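Local structure of GH86A beta-porphyranase (Bacteroides plebeius, 4AW7) at residues P404-L409 with S447-P452; P380-Q385 with I395-L400; I191-A196 with T210-F215; E146-A151 with L166-Y171. The protein hydrolyses porphyran at the linkages between beta-D-galactopyranose and alpha-L-galactopyranose-6-sulfate, releasing mostly a sulfated disaccharide. All blocks are in the same frame, centred on the assembly; numbering follows the deposited sequence.

Contact 1 of 4, residues P404-L409 with S447-P452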
loop_
_atom_site.group_PDB
_atom_site.type_symbol
_atom_site.label_atom_id
_atom_site.label_comp_id
_atom_site.label_asym_id
_atom_site.label_seq_id
_atom_site.Cartn_x
_atom_site.Cartn_y
_atom_site.Cartn_z
ATOM N N PRO A 404 5.838 -12.880 -21.024
ATOM C CA PRO A 404 5.352 -11.723 -21.770
ATOM C C PRO A 404 3.910 -11.891 -22.150
ATOM O O PRO A 404 3.458 -13.012 -22.361
ATOM C CB PRO A 404 6.241 -11.704 -23.034
ATOM C CG PRO A 404 7.452 -12.473 -22.651
ATOM C CD PRO A 404 6.942 -13.555 -21.718
ATOM N N GLN A 405 3.188 -10.787 -22.279
ATOM C CA GLN A 405 1.788 -10.834 -22.675
ATOM C C GLN A 405 1.495 -9.781 -23.693
ATOM O O GLN A 405 2.013 -8.650 -23.602
ATOM C CB GLN A 405 0.880 -10.627 -21.465
ATOM C CG GLN A 405 0.943 -11.754 -20.422
ATOM C CD GLN A 405 0.508 -13.124 -20.946
ATOM O OE1 GLN A 405 -0.146 -13.243 -21.985
ATOM N NE2 GLN A 405 0.906 -14.165 -20.251
ATOM N N THR A 406 0.720 -10.144 -24.714
ATOM C CA THR A 406 0.251 -9.188 -25.706
ATOM C C THR A 406 -1.120 -8.706 -25.283
ATOM O O THR A 406 -2.032 -9.510 -25.035
ATOM C CB THR A 406 0.224 -9.800 -27.142
ATOM O OG1 THR A 406 1.570 -10.097 -27.544
ATOM C CG2 THR A 406 -0.418 -8.816 -28.156
ATOM N N VAL A 407 -1.262 -7.390 -25.183
ATOM C CA VAL A 407 -2.487 -6.752 -24.743
ATOM C C VAL A 407 -3.045 -5.901 -25.877
ATOM O O VAL A 407 -2.418 -4.939 -26.296
ATOM C CB VAL A 407 -2.213 -5.875 -23.515
ATOM C CG1 VAL A 407 -3.526 -5.315 -22.969
ATOM C CG2 VAL A 407 -1.465 -6.665 -22.398
ATOM N N TYR A 408 -4.234 -6.250 -26.334
ATOM C CA TYR A 408 -4.953 -5.425 -27.309
ATOM C C TYR A 408 -5.564 -4.243 -26.615
ATOM O O TYR A 408 -6.216 -4.408 -25.601
ATOM C CB TYR A 408 -6.007 -6.256 -28.030
ATOM C CG TYR A 408 -5.362 -7.289 -28.919
ATOM C CD1 TYR A 408 -5.001 -8.550 -28.427
ATOM C CD2 TYR A 408 -5.075 -6.994 -30.250
ATOM C CE1 TYR A 408 -4.384 -9.500 -29.251
ATOM C CE2 TYR A 408 -4.472 -7.921 -31.070
ATOM C CZ TYR A 408 -4.118 -9.167 -30.570
ATOM O OH TYR A 408 -3.519 -10.087 -31.408
ATOM N N LEU A 409 -5.314 -3.058 -27.127
ATOM C CA LEU A 409 -5.817 -1.813 -26.556
ATOM C C LEU A 409 -7.033 -1.325 -27.336
ATOM O O LEU A 409 -6.939 -1.083 -28.563
ATOM C CB LEU A 409 -4.749 -0.766 -26.588
ATOM C CG LEU A 409 -3.439 -0.985 -25.878
ATOM C CD1 LEU A 409 -2.604 0.302 -26.015
ATOM C CD2 LEU A 409 -3.686 -1.321 -24.416
ATOM N N SER A 447 -1.954 -3.038 -30.274
ATOM C CA SER A 447 -1.633 -3.934 -29.178
ATOM C C SER A 447 -0.237 -3.598 -28.681
ATOM O O SER A 447 0.585 -2.986 -29.392
ATOM C CB SER A 447 -1.728 -5.401 -29.616
ATOM O OG SER A 447 -0.737 -5.726 -30.567
ATOM N N ILE A 448 0.018 -4.054 -27.467
ATOM C CA ILE A 448 1.252 -3.772 -26.703
ATOM C C ILE A 448 1.762 -5.117 -26.219
ATOM O O ILE A 448 0.979 -5.916 -25.714
ATOM C CB ILE A 448 0.935 -2.885 -25.405
ATOM C CG1 ILE A 448 0.386 -1.529 -25.828
ATOM C CG2 ILE A 448 2.165 -2.756 -24.416
ATOM C CD1 ILE A 448 1.402 -0.638 -26.377
ATOM N N SER A 449 3.046 -5.381 -26.379
ATOM C CA SER A 449 3.674 -6.500 -25.743
ATOM C C SER A 449 4.367 -5.942 -24.480
ATOM O O SER A 449 5.068 -4.888 -24.502
ATOM C CB SER A 449 4.646 -7.206 -26.678
ATOM O OG SER A 449 5.335 -8.237 -26.042
ATOM N N ILE A 450 4.104 -6.608 -23.361
ATOM C CA ILE A 450 4.668 -6.196 -22.078
ATOM C C ILE A 450 5.305 -7.393 -21.407
ATOM O O ILE A 450 4.657 -8.433 -21.232
ATOM C CB ILE A 450 3.611 -5.479 -21.221
ATOM C CG1 ILE A 450 4.226 -4.907 -19.952
ATOM C CG2 ILE A 450 2.391 -6.320 -20.959
ATOM C CD1 ILE A 450 3.245 -3.992 -19.193
ATOM N N VAL A 451 6.577 -7.269 -21.060
ATOM C CA VAL A 451 7.298 -8.365 -20.468
ATOM C C VAL A 451 7.214 -8.351 -18.927
ATOM O O VAL A 451 6.856 -7.335 -18.315
ATOM C CB VAL A 451 8.763 -8.430 -20.945
ATOM C CG1 VAL A 451 8.817 -8.532 -22.490
ATOM C CG2 VAL A 451 9.609 -7.331 -20.442
ATOM N N PRO A 452 7.523 -9.465 -18.275
ATOM C CA PRO A 452 7.518 -9.463 -16.789
ATOM C C PRO A 452 8.432 -8.375 -16.245
ATOM O O PRO A 452 9.516 -8.183 -16.775
ATOM C CB PRO A 452 8.004 -10.853 -16.417
ATOM C CG PRO A 452 7.584 -11.677 -17.578
ATOM C CD PRO A 452 7.746 -10.824 -18.793
#

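Contact 2 of 4, residues P380-Q385 with I395-L400. With CA (calcium ion), chain C.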
loop_
_atom_site.group_PDB
_atom_site.type_symbol
_atom_site.label_atom_id
_atom_site.label_comp_id
_atom_site.label_asym_id
_atom_site.label_seq_id
_atom_site.Cartn_x
_atom_site.Cartn_y
_atom_site.Cartn_z
ATOM N N PRO A 380 -6.137 -10.623 -15.261
ATOM C CA PRO A 380 -5.798 -10.020 -13.979
ATOM C C PRO A 380 -4.322 -9.795 -13.735
ATOM O O PRO A 380 -3.956 -9.004 -12.858
ATOM C CB PRO A 380 -6.388 -10.994 -12.943
ATOM C CG PRO A 380 -6.477 -12.238 -13.644
ATOM C CD PRO A 380 -6.772 -11.944 -15.092
ATOM N N ASP A 381 -3.450 -10.447 -14.481
ATOM C CA ASP A 381 -2.032 -10.150 -14.408
ATOM C C ASP A 381 -1.642 -8.855 -15.065
ATOM O O ASP A 381 -0.520 -8.393 -14.801
ATOM C CB ASP A 381 -1.209 -11.285 -15.004
ATOM C CG ASP A 381 -1.324 -12.542 -14.218
ATOM O OD1 ASP A 381 -1.148 -12.493 -12.984
ATOM O OD2 ASP A 381 -1.531 -13.642 -14.782
ATOM N N ILE A 382 -2.506 -8.276 -15.900
ATOM C CA ILE A 382 -2.185 -7.014 -16.553
ATOM C C ILE A 382 -2.956 -5.935 -15.793
ATOM O O ILE A 382 -4.178 -5.803 -15.891
ATOM C CB ILE A 382 -2.553 -7.032 -18.030
ATOM C CG1 ILE A 382 -1.821 -8.138 -18.753
ATOM C CG2 ILE A 382 -2.309 -5.668 -18.664
ATOM C CD1 ILE A 382 -0.311 -8.091 -18.682
ATOM N N GLN A 383 -2.227 -5.169 -14.988
ATOM C CA GLN A 383 -2.818 -4.085 -14.202
ATOM C C GLN A 383 -2.841 -2.833 -15.061
ATOM O O GLN A 383 -1.877 -2.547 -15.761
ATOM C CB GLN A 383 -1.995 -3.824 -12.908
ATOM C CG GLN A 383 -1.627 -5.100 -12.137
ATOM C CD GLN A 383 -1.116 -4.798 -10.727
ATOM O OE1 GLN A 383 -1.899 -4.703 -9.774
ATOM N NE2 GLN A 383 0.195 -4.554 -10.607
ATOM N N VAL A 384 -3.945 -2.090 -15.001
ATOM C CA VAL A 384 -4.165 -0.943 -15.860
ATOM C C VAL A 384 -4.663 0.249 -15.073
ATOM O O VAL A 384 -5.435 0.108 -14.137
ATOM C CB VAL A 384 -5.149 -1.278 -16.993
ATOM C CG1 VAL A 384 -4.549 -2.352 -17.892
ATOM C CG2 VAL A 384 -6.511 -1.698 -16.419
ATOM N N GLN A 385 -4.208 1.434 -15.471
ATOM C CA GLN A 385 -4.674 2.699 -14.934
ATOM C C GLN A 385 -4.795 3.697 -16.060
ATOM O O GLN A 385 -4.064 3.605 -17.050
ATOM C CB GLN A 385 -3.705 3.248 -13.877
ATOM C CG GLN A 385 -3.639 2.437 -12.620
ATOM C CD GLN A 385 -4.867 2.575 -11.740
ATOM O OE1 GLN A 385 -5.340 3.684 -11.526
ATOM N NE2 GLN A 385 -5.364 1.477 -11.198
ATOM N N ILE A 395 -1.971 6.546 -19.753
ATOM C CA ILE A 395 -2.453 5.137 -19.688
ATOM C C ILE A 395 -1.277 4.299 -19.233
ATOM O O ILE A 395 -0.208 4.381 -19.823
ATOM C CB ILE A 395 -2.958 4.626 -21.044
ATOM C CG1 ILE A 395 -4.162 5.455 -21.529
ATOM C CG2 ILE A 395 -3.315 3.160 -20.944
ATOM C CD1 ILE A 395 -4.483 5.235 -23.035
ATOM N N ALA A 396 -1.449 3.540 -18.139
ATOM C CA ALA A 396 -0.371 2.755 -17.560
ATOM C C ALA A 396 -0.729 1.289 -17.507
ATOM O O ALA A 396 -1.871 0.953 -17.211
ATOM C CB ALA A 396 0.006 3.262 -16.145
ATOM N N LEU A 397 0.272 0.448 -17.763
ATOM C CA LEU A 397 0.129 -1.022 -17.735
ATOM C C LEU A 397 1.299 -1.634 -17.000
ATOM O O LEU A 397 2.444 -1.232 -17.185
ATOM C CB LEU A 397 0.063 -1.609 -19.164
ATOM C CG LEU A 397 -1.024 -1.045 -20.062
ATOM C CD1 LEU A 397 -0.506 0.128 -20.870
ATOM C CD2 LEU A 397 -1.678 -2.174 -20.891
ATOM N N ASP A 398 1.010 -2.679 -16.252
ATOM C CA ASP A 398 2.025 -3.448 -15.518
ATOM C C ASP A 398 1.765 -4.936 -15.694
ATOM O O ASP A 398 0.614 -5.343 -15.661
ATOM C CB ASP A 398 1.953 -3.098 -14.020
ATOM C CG ASP A 398 3.016 -3.777 -13.204
ATOM O OD1 ASP A 398 4.197 -3.546 -13.463
ATOM O OD2 ASP A 398 2.638 -4.530 -12.275
ATOM N N ASN A 399 2.790 -5.722 -15.882
ATOM C CA ASN A 399 2.630 -7.176 -16.057
ATOM C C ASN A 399 3.105 -7.925 -14.806
ATOM O O ASN A 399 4.311 -7.980 -14.544
ATOM C CB ASN A 399 3.403 -7.635 -17.302
ATOM C CG ASN A 399 3.230 -9.121 -17.598
ATOM O OD1 ASN A 399 2.509 -9.811 -16.909
ATOM N ND2 ASN A 399 3.866 -9.581 -18.666
ATOM N N LEU A 400 2.166 -8.509 -14.076
ATOM C CA LEU A 400 2.443 -9.325 -12.899
ATOM C C LEU A 400 2.809 -10.776 -13.223
ATOM O O LEU A 400 3.171 -11.527 -12.305
ATOM C CB LEU A 400 1.247 -9.345 -11.955
ATOM C CG LEU A 400 0.867 -8.049 -11.233
ATOM C CD1 LEU A 400 -0.555 -8.179 -10.703
ATOM C CD2 LEU A 400 1.836 -7.713 -10.136
HETATM CA CA CA C . -1.587 -14.845 -12.471
HETATM O O HOH W 1 0.782 -15.016 -13.092
HETATM O O HOH W 2 -1.162 -17.066 -13.588
HETATM O O HOH W 3 -2.352 -16.618 -11.019
#

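Contact 3 of 4, residues I191-A196 with T210-F215. With K (potassium ion), chain F.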
loop_
_atom_site.group_PDB
_atom_site.type_symbol
_atom_site.label_atom_id
_atom_site.label_comp_id
_atom_site.label_asym_id
_atom_site.label_seq_id
_atom_site.Cartn_x
_atom_site.Cartn_y
_atom_site.Cartn_z
ATOM N N ILE A 191 -1.559 6.127 13.333
ATOM C CA ILE A 191 -1.664 4.900 12.553
ATOM C C ILE A 191 -0.840 3.807 13.206
ATOM O O ILE A 191 0.168 4.101 13.867
ATOM C CB ILE A 191 -1.270 5.144 11.084
ATOM C CG1 ILE A 191 0.143 5.705 10.980
ATOM C CG2 ILE A 191 -2.281 6.052 10.393
ATOM C CD1 ILE A 191 0.746 5.724 9.559
ATOM N N GLY A 192 -1.232 2.564 13.005
ATOM C CA GLY A 192 -0.441 1.448 13.512
ATOM C C GLY A 192 -0.864 0.154 12.895
ATOM O O GLY A 192 -1.916 0.076 12.259
ATOM N N TYR A 193 -0.087 -0.909 13.063
ATOM C CA TYR A 193 1.108 -1.025 13.919
ATOM C C TYR A 193 2.424 -1.137 13.168
ATOM O O TYR A 193 3.396 -1.591 13.721
ATOM C CB TYR A 193 0.939 -2.185 14.913
ATOM C CG TYR A 193 0.843 -3.564 14.283
ATOM C CD1 TYR A 193 1.967 -4.344 14.053
ATOM C CD2 TYR A 193 -0.390 -4.110 13.944
ATOM C CE1 TYR A 193 1.865 -5.603 13.485
ATOM C CE2 TYR A 193 -0.477 -5.352 13.383
ATOM C CZ TYR A 193 0.636 -6.089 13.137
ATOM O OH TYR A 193 0.539 -7.378 12.573
ATOM N N ALA A 194 2.454 -0.690 11.924
ATOM C CA ALA A 194 3.657 -0.733 11.109
ATOM C C ALA A 194 4.099 -2.172 10.932
ATOM O O ALA A 194 5.275 -2.520 11.116
ATOM C CB ALA A 194 4.800 0.145 11.701
ATOM N N ALA A 195 3.156 -3.014 10.491
ATOM C CA ALA A 195 3.349 -4.475 10.501
ATOM C C ALA A 195 4.418 -4.910 9.496
ATOM O O ALA A 195 4.289 -4.693 8.278
ATOM C CB ALA A 195 2.043 -5.112 10.164
ATOM N N ALA A 196 5.423 -5.605 10.001
ATOM C CA ALA A 196 6.519 -6.112 9.161
ATOM C C ALA A 196 6.238 -7.348 8.438
ATOM O O ALA A 196 6.876 -7.644 7.429
ATOM C CB ALA A 196 7.725 -6.432 10.052
ATOM N N THR A 210 -3.822 -13.075 16.795
ATOM C CA THR A 210 -3.003 -12.635 17.909
ATOM C C THR A 210 -2.132 -11.411 17.614
ATOM O O THR A 210 -1.545 -10.845 18.525
ATOM C CB THR A 210 -2.127 -13.807 18.417
ATOM O OG1 THR A 210 -1.293 -14.284 17.350
ATOM C CG2 THR A 210 -2.981 -14.935 18.975
ATOM N N ARG A 211 -2.091 -10.984 16.335
ATOM C CA ARG A 211 -1.344 -9.801 15.939
ATOM C C ARG A 211 -2.337 -8.736 15.473
ATOM O O ARG A 211 -2.786 -7.945 16.280
ATOM C CB ARG A 211 -0.231 -10.153 14.924
ATOM C CG ARG A 211 1.057 -10.675 15.536
ATOM C CD ARG A 211 0.957 -12.053 16.143
ATOM N NE ARG A 211 2.285 -12.555 16.491
ATOM C CZ ARG A 211 2.515 -13.704 17.102
ATOM N NH1 ARG A 211 1.525 -14.462 17.509
ATOM N NH2 ARG A 211 3.751 -14.108 17.271
ATOM N N MET A 212 -2.703 -8.711 14.190
ATOM C CA MET A 212 -3.514 -7.609 13.699
ATOM C C MET A 212 -4.919 -7.584 14.269
ATOM O O MET A 212 -5.423 -6.502 14.543
ATOM C CB MET A 212 -3.517 -7.570 12.162
ATOM C CG MET A 212 -4.358 -6.481 11.554
ATOM S SD MET A 212 -3.881 -4.766 11.950
ATOM C CE MET A 212 -2.605 -4.434 10.691
ATOM N N LYS A 213 -5.581 -8.718 14.433
ATOM C CA LYS A 213 -6.919 -8.683 15.057
ATOM C C LYS A 213 -6.835 -8.107 16.450
ATOM O O LYS A 213 -7.650 -7.250 16.833
ATOM C CB LYS A 213 -7.543 -10.061 15.111
ATOM C CG LYS A 213 -8.985 -10.012 15.523
ATOM C CD LYS A 213 -9.624 -11.408 15.697
ATOM C CE LYS A 213 -11.002 -11.348 16.304
ATOM N NZ LYS A 213 -10.900 -11.034 17.736
ATOM N N MET A 214 -5.834 -8.564 17.213
ATOM C CA MET A 214 -5.653 -8.079 18.565
ATOM C C MET A 214 -5.389 -6.577 18.574
ATOM O O MET A 214 -5.957 -5.847 19.390
ATOM C CB MET A 214 -4.532 -8.865 19.242
ATOM C CG MET A 214 -4.281 -8.489 20.715
ATOM S SD MET A 214 -3.151 -7.134 20.965
ATOM C CE MET A 214 -1.577 -7.991 20.694
ATOM N N PHE A 215 -4.576 -6.091 17.630
ATOM C CA PHE A 215 -4.339 -4.659 17.514
ATOM C C PHE A 215 -5.607 -3.885 17.240
ATOM O O PHE A 215 -5.898 -2.867 17.905
ATOM C CB PHE A 215 -3.285 -4.374 16.431
ATOM C CG PHE A 215 -2.935 -2.935 16.333
ATOM C CD1 PHE A 215 -2.087 -2.358 17.253
ATOM C CD2 PHE A 215 -3.486 -2.115 15.338
ATOM C CE1 PHE A 215 -1.818 -1.004 17.226
ATOM C CE2 PHE A 215 -3.206 -0.763 15.312
ATOM C CZ PHE A 215 -2.375 -0.207 16.266
HETATM K K K F . 3.060 -8.305 11.588
#

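Contact 4 of 4, residues E146-A151 with L166-Y171. With GAL (beta-D-galactopyranose), chain D; GLA (alpha-D-galactopyranose), chain B.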
loop_
_atom_site.group_PDB
_atom_site.type_symbol
_atom_site.label_atom_id
_atom_site.label_comp_id
_atom_site.label_asym_id
_atom_site.label_seq_id
_atom_site.Cartn_x
_atom_site.Cartn_y
_atom_site.Cartn_z
ATOM N N GLU A 146 7.556 -1.857 13.208
ATOM C CA GLU A 146 7.667 -3.325 13.280
ATOM C C GLU A 146 7.842 -3.858 14.708
ATOM O O GLU A 146 8.799 -4.553 15.038
ATOM C CB GLU A 146 8.739 -3.809 12.336
ATOM C CG GLU A 146 8.438 -3.341 10.911
ATOM C CD GLU A 146 9.315 -3.965 9.896
ATOM O OE1 GLU A 146 10.322 -4.595 10.257
ATOM O OE2 GLU A 146 8.999 -3.801 8.694
ATOM N N PRO A 147 6.840 -3.571 15.549
ATOM C CA PRO A 147 7.063 -3.830 16.964
ATOM C C PRO A 147 7.064 -5.296 17.348
ATOM O O PRO A 147 7.881 -5.699 18.175
ATOM C CB PRO A 147 5.885 -3.101 17.649
ATOM C CG PRO A 147 4.796 -3.032 16.586
ATOM C CD PRO A 147 5.571 -2.857 15.309
ATOM N N PHE A 148 6.112 -6.059 16.818
ATOM C CA PHE A 148 5.898 -7.403 17.338
ATOM C C PHE A 148 7.049 -8.352 17.003
ATOM O O PHE A 148 7.342 -9.262 17.786
ATOM C CB PHE A 148 4.596 -7.989 16.793
ATOM C CG PHE A 148 3.322 -7.246 17.145
ATOM C CD1 PHE A 148 3.241 -6.433 18.265
ATOM C CD2 PHE A 148 2.212 -7.351 16.353
ATOM C CE1 PHE A 148 2.086 -5.811 18.591
ATOM C CE2 PHE A 148 1.049 -6.711 16.645
ATOM C CZ PHE A 148 0.963 -5.934 17.774
ATOM N N VAL A 149 7.757 -8.132 15.901
ATOM C CA VAL A 149 8.876 -9.002 15.587
ATOM C C VAL A 149 10.009 -8.788 16.593
ATOM O O VAL A 149 10.896 -9.639 16.687
ATOM C CB VAL A 149 9.310 -8.895 14.137
ATOM C CG1 VAL A 149 8.159 -9.408 13.146
ATOM C CG2 VAL A 149 9.854 -7.536 13.864
ATOM N N HIS A 150 9.994 -7.685 17.342
ATOM C CA HIS A 150 10.963 -7.388 18.391
ATOM C C HIS A 150 10.519 -7.759 19.812
ATOM O O HIS A 150 11.266 -7.518 20.747
ATOM C CB HIS A 150 11.366 -5.899 18.343
ATOM C CG HIS A 150 12.145 -5.571 17.125
ATOM N ND1 HIS A 150 13.498 -5.781 17.059
ATOM C CD2 HIS A 150 11.758 -5.170 15.897
ATOM C CE1 HIS A 150 13.926 -5.461 15.849
ATOM N NE2 HIS A 150 12.883 -5.113 15.114
ATOM N N ALA A 151 9.349 -8.364 19.952
ATOM C CA ALA A 151 8.783 -8.610 21.279
ATOM C C ALA A 151 9.576 -9.580 22.136
ATOM O O ALA A 151 9.342 -9.655 23.343
ATOM C CB ALA A 151 7.336 -9.078 21.167
ATOM N N LEU A 166 1.582 -5.007 25.623
ATOM C CA LEU A 166 2.112 -3.727 26.112
ATOM C C LEU A 166 2.338 -2.757 24.932
ATOM O O LEU A 166 1.991 -1.566 25.028
ATOM C CB LEU A 166 3.413 -3.959 26.898
ATOM C CG LEU A 166 4.115 -2.702 27.452
ATOM C CD1 LEU A 166 3.157 -1.960 28.421
ATOM C CD2 LEU A 166 5.400 -3.087 28.126
ATOM N N MET A 167 2.876 -3.246 23.830
ATOM C CA MET A 167 3.103 -2.399 22.642
ATOM C C MET A 167 1.772 -1.875 22.104
ATOM O O MET A 167 1.677 -0.706 21.704
ATOM C CB MET A 167 3.845 -3.231 21.612
ATOM C CG MET A 167 5.286 -3.471 21.950
ATOM S SD MET A 167 6.010 -4.804 20.938
ATOM C CE MET A 167 7.770 -4.463 21.149
ATOM N N VAL A 168 0.759 -2.715 22.096
ATOM C CA VAL A 168 -0.557 -2.288 21.656
ATOM C C VAL A 168 -1.147 -1.257 22.620
ATOM O O VAL A 168 -1.754 -0.276 22.191
ATOM C CB VAL A 168 -1.494 -3.474 21.417
ATOM C CG1 VAL A 168 -2.910 -3.028 21.049
ATOM C CG2 VAL A 168 -0.921 -4.386 20.298
ATOM N N ASP A 169 -0.964 -1.454 23.939
ATOM C CA ASP A 169 -1.450 -0.499 24.921
ATOM C C ASP A 169 -0.755 0.866 24.775
ATOM O O ASP A 169 -1.370 1.907 24.998
ATOM C CB ASP A 169 -1.251 -1.063 26.329
ATOM C CG ASP A 169 -2.205 -2.169 26.671
ATOM O OD1 ASP A 169 -3.246 -2.350 26.001
ATOM O OD2 ASP A 169 -1.911 -2.883 27.683
ATOM N N PHE A 170 0.519 0.845 24.417
ATOM C CA PHE A 170 1.312 2.053 24.141
ATOM C C PHE A 170 0.664 2.790 22.966
ATOM O O PHE A 170 0.347 3.988 23.070
ATOM C CB PHE A 170 2.744 1.592 23.869
ATOM C CG PHE A 170 3.793 2.658 23.666
ATOM C CD1 PHE A 170 4.508 3.166 24.723
ATOM C CD2 PHE A 170 4.165 3.041 22.384
ATOM C CE1 PHE A 170 5.541 4.051 24.524
ATOM C CE2 PHE A 170 5.199 3.894 22.170
ATOM C CZ PHE A 170 5.885 4.434 23.246
ATOM N N TYR A 171 0.433 2.076 21.868
ATOM C CA TYR A 171 -0.284 2.672 20.738
ATOM C C TYR A 171 -1.641 3.282 21.150
ATOM O O TYR A 171 -1.986 4.419 20.782
ATOM C CB TYR A 171 -0.536 1.638 19.637
ATOM C CG TYR A 171 0.495 1.553 18.532
ATOM C CD1 TYR A 171 0.363 2.310 17.382
ATOM C CD2 TYR A 171 1.571 0.666 18.572
ATOM C CE1 TYR A 171 1.269 2.252 16.368
ATOM C CE2 TYR A 171 2.483 0.578 17.530
ATOM C CZ TYR A 171 2.316 1.373 16.404
ATOM O OH TYR A 171 3.154 1.349 15.313
HETATM C C1 GAL D . 11.316 -3.151 7.493
HETATM C C2 GAL D . 12.123 -2.100 8.278
HETATM C C3 GAL D . 13.112 -1.382 7.377
HETATM C C4 GAL D . 13.877 -2.339 6.497
HETATM C C5 GAL D . 12.886 -3.219 5.717
HETATM C C6 GAL D . 13.644 -3.997 4.580
HETATM O O1 GAL D . 10.417 -3.833 8.455
HETATM O O2 GAL D . 11.208 -1.171 8.945
HETATM O O3 GAL D . 14.101 -0.720 8.118
HETATM O O4 GAL D . 14.753 -3.153 7.300
HETATM O O5 GAL D . 12.162 -4.018 6.761
HETATM O O6 GAL D . 13.598 -3.165 3.338
HETATM C C1 GLA B . 11.316 -3.151 7.493
HETATM C C2 GLA B . 12.123 -2.100 8.278
HETATM C C3 GLA B . 13.112 -1.382 7.377
HETATM C C4 GLA B . 13.877 -2.339 6.497
HETATM C C5 GLA B . 12.886 -3.219 5.717
HETATM C C6 GLA B . 13.644 -3.997 4.580
HETATM O O1 GLA B . 10.283 -2.685 6.734
HETATM O O2 GLA B . 11.208 -1.171 8.945
HETATM O O3 GLA B . 14.101 -0.720 8.118
HETATM O O4 GLA B . 14.753 -3.153 7.300
HETATM O O5 GLA B . 12.162 -4.018 6.761
HETATM O O6 GLA B . 13.598 -3.165 3.338
#

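Contact 1 of 4, residues P404-L409 with S447-P452
Leu409 presses CD1 against CG1 of Ile448 at 3.5 Å, the closest meeting of apolar side chains between the two strands. CG1 of Ile448 stands anti to the carbonyl carbon (chi1 -63°) and leans to Leu409. Further along, Val407 CG2 touches Ile450 CG2 at 4.1 Å. Ile450 CG2 sits between its own backbone N and carbonyl carbon, and lies 3.5 Å from Gln405 O. These four residues are buried. Ile382, Leu397 and Ile456 of other strands pack against them. The pairing is antiparallel, within a beta-sandwich domain. Gln405 with Ile450 and Val407 with Ile448 are its hydrogen-bonded pairs. The bond from Val407 N to Ile448 O is short, at 2.7 Å. Gln405 starts toward the buried face, but its end leads away and NE2 bonds to Asp401. The other face is looser and largely open to solvent. It carries Thr406, Tyr408, Ser447 and Ser449. Ser447 CB makes a CH-pi contact over one face of the Tyr408 ring, 4.1 Å from its centroid. Thr406 CG2 comes no nearer than 3.9 Å to Ser447 OG. Beyond the paired residues, Pro404 CB meets Val451 CG1 at 4.1 Å.

Contact 2 of 4, residues P380-Q385 with I395-L400
The Gln383 amide has Leu400 CD1 over one face, 3.4 Å from CD. At its edge is the Asp398 carboxylate, its plane turned by 50°. Gln383 NE2 gives a hydrogen bond of 3.0 Å to Asp398 OD2. The acceptor lies in the amide plane; OD2 is met on its anti side, 21° out of the carboxylate plane. Both groups are buried and have second partners: NE2 bonds to His299 O, OD2 to His299 ND1, and Asp398 OD1 to Thr455. This probably fixes the rotation of both. On the sheet face that also carries Asn399, Leu397 CD2 touches Ile382 CG2 and Val384 CG1, each at 4.2 Å. Ile382 CD1 rests 3.7 Å from Asn399 OD1, which accepts a hydrogen bond from Asp401 N. Leu400 N adds a bond of 2.8 Å to Asp381 O. Asp381 binds calcium through OD1 and OD2. Asn535, Trp536, Gly538 and three waters complete the site. The whole is an antiparallel beta hairpin of the sandwich domain, with a calcium site at its open end.

Contact 3 of 4, residues I191-A196 with T210-F215
Gly192 and Tyr193, joined by a cis peptide bond, face the first turn of helix 212-219. Helix 212-219 comes after strand 189-195 in the chain and packs on it, as in the (beta/alpha)8 barrel of such glycosidases. Arg211 stands at the N-cap position; its O accepts the bond from Phe215 N. Phe215 CE2 lies 3.4 Å from Gly192 O. Gly192 has no CB, leaving room for Phe215 CZ. Tyr193 CB sits over one face of the Phe215 ring, 3.9 Å from its centroid, a CH-pi contact. The two rings meet obliquely, with planes at 58°. Replacing Phe215 with an alanine would probably open a gap beside Gly192 and leave the Tyr193 ring freer to shift. Met212 bends at chi2 and chi3, bringing SD to the edge of the Tyr193 ring in a Met-aromatic contact, with CE 3.6 Å from Tyr193 CE2. With CG between its backbone N and carbonyl carbon (chi1 64°), the Tyr193 ring reaches the helix and OH binds potassium at 2.9 Å, alongside Tyr207 OH and Tyr197 O.

Contact 4 of 4, residues E146-A151 with L166-Y171
Met167 reaches from its helix to Pro147 with an extended chain. Its CG is anti to the carbonyl carbon (chi1 -73°), and the chain stays straight beyond (chi2 165°). This carries Met167 SD to 3.7 Å from Pro147 CB and CE to 3.2 Å from Pro147 O, a tight fit. SD also lies at the edge of the Phe148 ring, 5.5 Å from its centroid, a Met-aromatic contact. An alanine in place of Met167 would probably open a gap beside Pro147 and leave that edge of the Phe148 ring without its sulfur neighbour. Val168 CG2, anti to its carbonyl carbon, meets the same ring in its plane, 3.5 Å from Phe148 CZ. Tyr171 CE2 lies 4.4 Å from Pro147 CG, while its OH bonds to Leu144 O. Glu146, the inferred proton donor, has no contact with segment 166-171. Its very short approach to the galactose O1 rests on overlapping alternate models and is doubtful as a bond. In the chain, the loop 146-151 follows strand 136-142 and precedes helix 160-179. Val168 packs on Met214 and Phe215 of helix 212-219, and Pro147, Phe148 and Tyr171 meet Tyr193 of strand 189-195.

How the contacts relate
The contacts form two pairs on opposite sides of the chain's centre. Contacts 1 and 2 share one sheet of the sandwich domain, with centres 9 Å apart. Asn399 ND2 of contact 2 probably bonds to Ile450 O of contact 1 at 2.9 Å. Contacts 3 and 4 lie in the catalytic barrel, centres 8 Å apart. There, Glu146 N probably bonds to Ala194 O at 3.2 Å. This ties the strand of contact 3 to the inferred proton donor in contact 4. The Tyr193 side chain is about 7 Å from that of Glu146 and about 10 Å from a bound galactose. Contacts 2 and 3, holding calcium and potassium ligands respectively, have centres 30 Å apart.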